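Local coordinates for hypothetical protein Atu2144 (Agrobacterium tumefaciens, PDB 2ODF) that is of unknown function but is probably an N-formylglutamate amidohydrolase-like enzyme related to zinc-dependent exopeptidases, at residues R146-P158 with L219-I231. Sequence-based numbering, arbitrary orientation.
Sequences RKVVVVTIHSFTP and LLNVMIEIRNDLI
The methyl CE of M223 sits squarely over one face of the H154 imidazole, 3.7 Å from the ring centroid in a CH-pi contact, with SD above the same ring at a greater distance. With CG anti to the backbone N (chi1 168°) and the chain extended beyond it, M223 reaches the ring, its CG passing 3.2 Å from T152 OG1. The F156 ring instead lies flat over strand 220-227: R227 CA and CB cover one face, while E225 OE1 approaches the ring edge, 3.3 Å from CD1. With chi1 at 63°, F156 CG stands between its backbone N and carbonyl carbon, which turns the ring across onto R227. Beyond it, R227 grips D229 side-on, NE to OD1 at 2.7 Å and NH2 to OD2, beside the P158 ring.

Beneath these groups, strands 149-156 and 220-227 run parallel, joined by alternating backbone bonds that end with N228 N to F156 O (2.7 Å). On the reverse face V151 lies alongside V222 and I153 alongside I224, with I224 CD1 3.8 Å from V151 CG1.

These are adjacent strands in the middle of a mixed beta sheet, and their chemistry divides accordingly: one face is largely aliphatic and packed by helix 234-256, though S155 OG bonds P60 O there, whereas the other mixes V150, M223 and F156 with T152, H154 and E225, consistent with a pocket near the strands' C-terminal ends.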
# COMPACT_ATOMS: atom_id res chain seq x y z
N ARG A 146 20.38 1.84 -20.30
CA ARG A 146 20.79 0.46 -20.19
C ARG A 146 19.65 -0.48 -20.40
O ARG A 146 18.56 -0.18 -20.07
CB ARG A 146 21.41 0.20 -18.83
CG ARG A 146 22.71 0.92 -18.64
CD ARG A 146 23.58 0.45 -17.54
NE ARG A 146 23.47 -0.93 -17.16
CZ ARG A 146 23.90 -1.38 -16.00
NH1 ARG A 146 24.45 -0.57 -15.14
NH2 ARG A 146 23.77 -2.64 -15.65
N LYS A 147 19.93 -1.62 -20.97
CA LYS A 147 18.97 -2.70 -21.06
C LYS A 147 18.66 -3.23 -19.65
O LYS A 147 19.55 -3.30 -18.79
CB LYS A 147 19.56 -3.78 -21.96
CG LYS A 147 18.67 -4.98 -22.32
CD LYS A 147 19.48 -5.97 -23.17
CE LYS A 147 18.73 -7.21 -23.57
NZ LYS A 147 19.63 -8.25 -24.17
N VAL A 148 17.39 -3.51 -19.39
CA VAL A 148 16.95 -4.17 -18.15
C VAL A 148 16.14 -5.41 -18.49
O VAL A 148 15.23 -5.35 -19.32
CB VAL A 148 16.05 -3.27 -17.28
CG1 VAL A 148 15.66 -4.04 -16.02
CG2 VAL A 148 16.74 -1.94 -16.96
N VAL A 149 16.53 -6.54 -17.91
CA VAL A 149 15.85 -7.81 -18.11
C VAL A 149 15.42 -8.25 -16.70
O VAL A 149 16.26 -8.49 -15.82
CB VAL A 149 16.75 -8.90 -18.76
CG1 VAL A 149 16.00 -10.25 -18.87
CG2 VAL A 149 17.32 -8.47 -20.16
N VAL A 150 14.11 -8.30 -16.48
CA VAL A 150 13.59 -8.54 -15.13
C VAL A 150 13.42 -10.02 -14.93
O VAL A 150 12.64 -10.66 -15.61
CB VAL A 150 12.25 -7.79 -14.89
CG1 VAL A 150 11.68 -8.06 -13.45
CG2 VAL A 150 12.46 -6.30 -15.15
N VAL A 151 14.14 -10.57 -13.96
CA VAL A 151 14.13 -12.02 -13.76
C VAL A 151 13.82 -12.27 -12.31
O VAL A 151 14.59 -11.88 -11.45
CB VAL A 151 15.49 -12.66 -14.11
CG1 VAL A 151 15.44 -14.18 -13.82
CG2 VAL A 151 15.89 -12.36 -15.57
N THR A 152 12.68 -12.90 -12.03
CA THR A 152 12.35 -13.29 -10.66
C THR A 152 12.64 -14.78 -10.41
O THR A 152 12.51 -15.63 -11.30
CB THR A 152 10.89 -12.94 -10.29
OG1 THR A 152 10.00 -13.91 -10.83
CG2 THR A 152 10.47 -11.58 -10.84
N ILE A 153 13.07 -15.07 -9.18
CA ILE A 153 13.52 -16.41 -8.81
C ILE A 153 12.69 -16.95 -7.66
O ILE A 153 12.64 -16.35 -6.57
CB ILE A 153 15.03 -16.41 -8.36
CG1 ILE A 153 15.94 -15.77 -9.42
CG2 ILE A 153 15.48 -17.79 -7.96
CD1 ILE A 153 15.98 -16.48 -10.77
N HIS A 154 12.09 -18.11 -7.90
CA HIS A 154 11.18 -18.76 -6.96
C HIS A 154 11.51 -20.26 -6.86
O HIS A 154 12.11 -20.84 -7.78
CB HIS A 154 9.73 -18.64 -7.44
CG HIS A 154 9.13 -17.28 -7.28
ND1 HIS A 154 9.53 -16.19 -8.03
CD2 HIS A 154 8.16 -16.83 -6.45
CE1 HIS A 154 8.81 -15.14 -7.67
NE2 HIS A 154 7.99 -15.50 -6.70
N SER A 155 11.09 -20.87 -5.76
CA SER A 155 11.07 -22.33 -5.67
C SER A 155 9.70 -22.79 -5.24
O SER A 155 8.89 -22.02 -4.66
CB SER A 155 12.18 -22.91 -4.74
OG SER A 155 11.96 -22.68 -3.36
N PHE A 156 9.42 -24.05 -5.54
CA PHE A 156 8.14 -24.65 -5.27
C PHE A 156 8.32 -26.04 -4.69
O PHE A 156 9.31 -26.72 -4.90
CB PHE A 156 7.21 -24.66 -6.50
CG PHE A 156 7.72 -25.48 -7.67
CD1 PHE A 156 8.58 -24.94 -8.61
CD2 PHE A 156 7.28 -26.80 -7.85
CE1 PHE A 156 9.04 -25.71 -9.71
CE2 PHE A 156 7.74 -27.57 -8.96
CZ PHE A 156 8.60 -26.99 -9.89
N THR A 157 7.32 -26.41 -3.90
CA THR A 157 7.32 -27.65 -3.16
C THR A 157 7.02 -28.84 -4.10
O THR A 157 6.19 -28.75 -4.99
CB THR A 157 6.30 -27.51 -2.01
OG1 THR A 157 6.62 -28.44 -0.97
CG2 THR A 157 4.91 -27.72 -2.52
N PRO A 158 7.74 -29.97 -3.93
CA PRO A 158 7.49 -31.12 -4.82
C PRO A 158 6.11 -31.78 -4.71
O PRO A 158 5.64 -32.32 -5.69
CB PRO A 158 8.58 -32.13 -4.42
CG PRO A 158 9.54 -31.41 -3.58
CD PRO A 158 8.85 -30.21 -2.99
N LEU A 219 9.87 -4.35 -20.93
CA LEU A 219 11.13 -4.98 -20.63
C LEU A 219 11.02 -6.50 -20.77
O LEU A 219 10.00 -7.10 -20.40
CB LEU A 219 11.53 -4.65 -19.18
CG LEU A 219 11.63 -3.20 -18.74
CD1 LEU A 219 12.00 -3.08 -17.24
CD2 LEU A 219 12.61 -2.42 -19.59
N LEU A 220 12.08 -7.11 -21.29
CA LEU A 220 12.17 -8.55 -21.31
C LEU A 220 12.07 -9.04 -19.87
O LEU A 220 12.58 -8.39 -18.93
CB LEU A 220 13.49 -9.02 -21.94
CG LEU A 220 13.73 -8.79 -23.45
CD1 LEU A 220 15.18 -9.09 -23.87
CD2 LEU A 220 12.76 -9.63 -24.27
N ASN A 221 11.44 -10.17 -19.68
CA ASN A 221 11.21 -10.65 -18.34
C ASN A 221 10.84 -12.10 -18.29
O ASN A 221 10.32 -12.65 -19.23
CB ASN A 221 10.10 -9.82 -17.68
CG ASN A 221 8.79 -9.94 -18.39
OD1 ASN A 221 8.54 -9.30 -19.44
ND2 ASN A 221 7.91 -10.74 -17.81
N VAL A 222 11.09 -12.70 -17.15
CA VAL A 222 10.65 -14.06 -16.92
C VAL A 222 10.62 -14.32 -15.42
O VAL A 222 11.33 -13.71 -14.64
CB VAL A 222 11.60 -15.09 -17.63
CG1 VAL A 222 12.99 -15.16 -16.89
CG2 VAL A 222 10.97 -16.46 -17.70
N MET A 223 9.80 -15.26 -15.03
CA MET A 223 9.76 -15.74 -13.67
C MET A 223 10.17 -17.20 -13.72
O MET A 223 9.63 -17.96 -14.51
CB MET A 223 8.34 -15.56 -13.13
CG MET A 223 7.98 -16.23 -11.82
SD MET A 223 6.33 -15.77 -11.17
CE MET A 223 6.29 -16.95 -9.90
N ILE A 224 11.16 -17.55 -12.92
CA ILE A 224 11.72 -18.88 -12.90
C ILE A 224 11.30 -19.59 -11.61
O ILE A 224 11.56 -19.11 -10.51
CB ILE A 224 13.30 -18.85 -13.02
CG1 ILE A 224 13.73 -18.24 -14.34
CG2 ILE A 224 13.89 -20.24 -12.94
CD1 ILE A 224 15.15 -17.94 -14.41
N GLU A 225 10.69 -20.75 -11.77
CA GLU A 225 10.30 -21.63 -10.68
C GLU A 225 11.21 -22.87 -10.70
O GLU A 225 11.38 -23.50 -11.74
CB GLU A 225 8.86 -22.07 -10.90
CG GLU A 225 7.83 -21.10 -10.42
CD GLU A 225 7.61 -21.13 -8.95
OE1 GLU A 225 8.45 -21.63 -8.19
OE2 GLU A 225 6.57 -20.61 -8.52
N ILE A 226 11.78 -23.21 -9.55
CA ILE A 226 12.65 -24.37 -9.39
C ILE A 226 12.07 -25.27 -8.32
O ILE A 226 11.82 -24.82 -7.19
CB ILE A 226 14.04 -23.92 -8.96
CG1 ILE A 226 14.59 -22.86 -9.92
CG2 ILE A 226 15.00 -25.12 -8.83
CD1 ILE A 226 15.72 -22.07 -9.31
N ARG A 227 11.87 -26.55 -8.61
CA ARG A 227 11.35 -27.46 -7.59
C ARG A 227 12.37 -27.56 -6.45
O ARG A 227 13.56 -27.78 -6.69
CB ARG A 227 11.00 -28.82 -8.19
CG ARG A 227 9.98 -29.61 -7.39
CD ARG A 227 9.70 -30.96 -8.03
NE ARG A 227 10.90 -31.81 -8.01
CZ ARG A 227 11.17 -32.80 -8.87
NH1 ARG A 227 10.34 -33.13 -9.84
NH2 ARG A 227 12.31 -33.46 -8.73
N ASN A 228 11.93 -27.40 -5.19
CA ASN A 228 12.91 -27.01 -4.16
C ASN A 228 13.89 -28.13 -3.76
O ASN A 228 14.96 -27.84 -3.28
CB ASN A 228 12.27 -26.32 -2.93
CG ASN A 228 11.49 -27.25 -2.04
OD1 ASN A 228 11.91 -28.39 -1.81
ND2 ASN A 228 10.33 -26.76 -1.48
N ASP A 229 13.51 -29.38 -4.01
CA ASP A 229 14.43 -30.52 -3.79
C ASP A 229 15.69 -30.49 -4.65
O ASP A 229 16.71 -31.09 -4.29
CB ASP A 229 13.70 -31.86 -3.97
CG ASP A 229 13.16 -32.05 -5.36
OD1 ASP A 229 12.30 -31.25 -5.77
OD2 ASP A 229 13.58 -33.00 -6.05
N LEU A 230 15.64 -29.76 -5.76
CA LEU A 230 16.75 -29.66 -6.68
C LEU A 230 17.77 -28.63 -6.20
O LEU A 230 18.87 -28.54 -6.73
CB LEU A 230 16.25 -29.27 -8.07
CG LEU A 230 15.31 -30.25 -8.76
CD1 LEU A 230 14.68 -29.59 -10.01
CD2 LEU A 230 16.02 -31.56 -9.10
N ILE A 231 17.42 -27.84 -5.20
CA ILE A 231 18.33 -26.80 -4.73
C ILE A 231 18.47 -26.80 -3.22
O ILE A 231 18.48 -25.74 -2.58
CB ILE A 231 17.91 -25.41 -5.29
CG1 ILE A 231 16.45 -25.09 -4.92
CG2 ILE A 231 18.15 -25.37 -6.82
CD1 ILE A 231 15.96 -23.74 -5.42
O HOH W 1 14.45 -5.61 -21.83
O HOH W 2 9.53 -24.07 -2.21
O HOH W 3 6.60 -21.16 -5.29
O HOH W 4 8.93 -28.24 0.77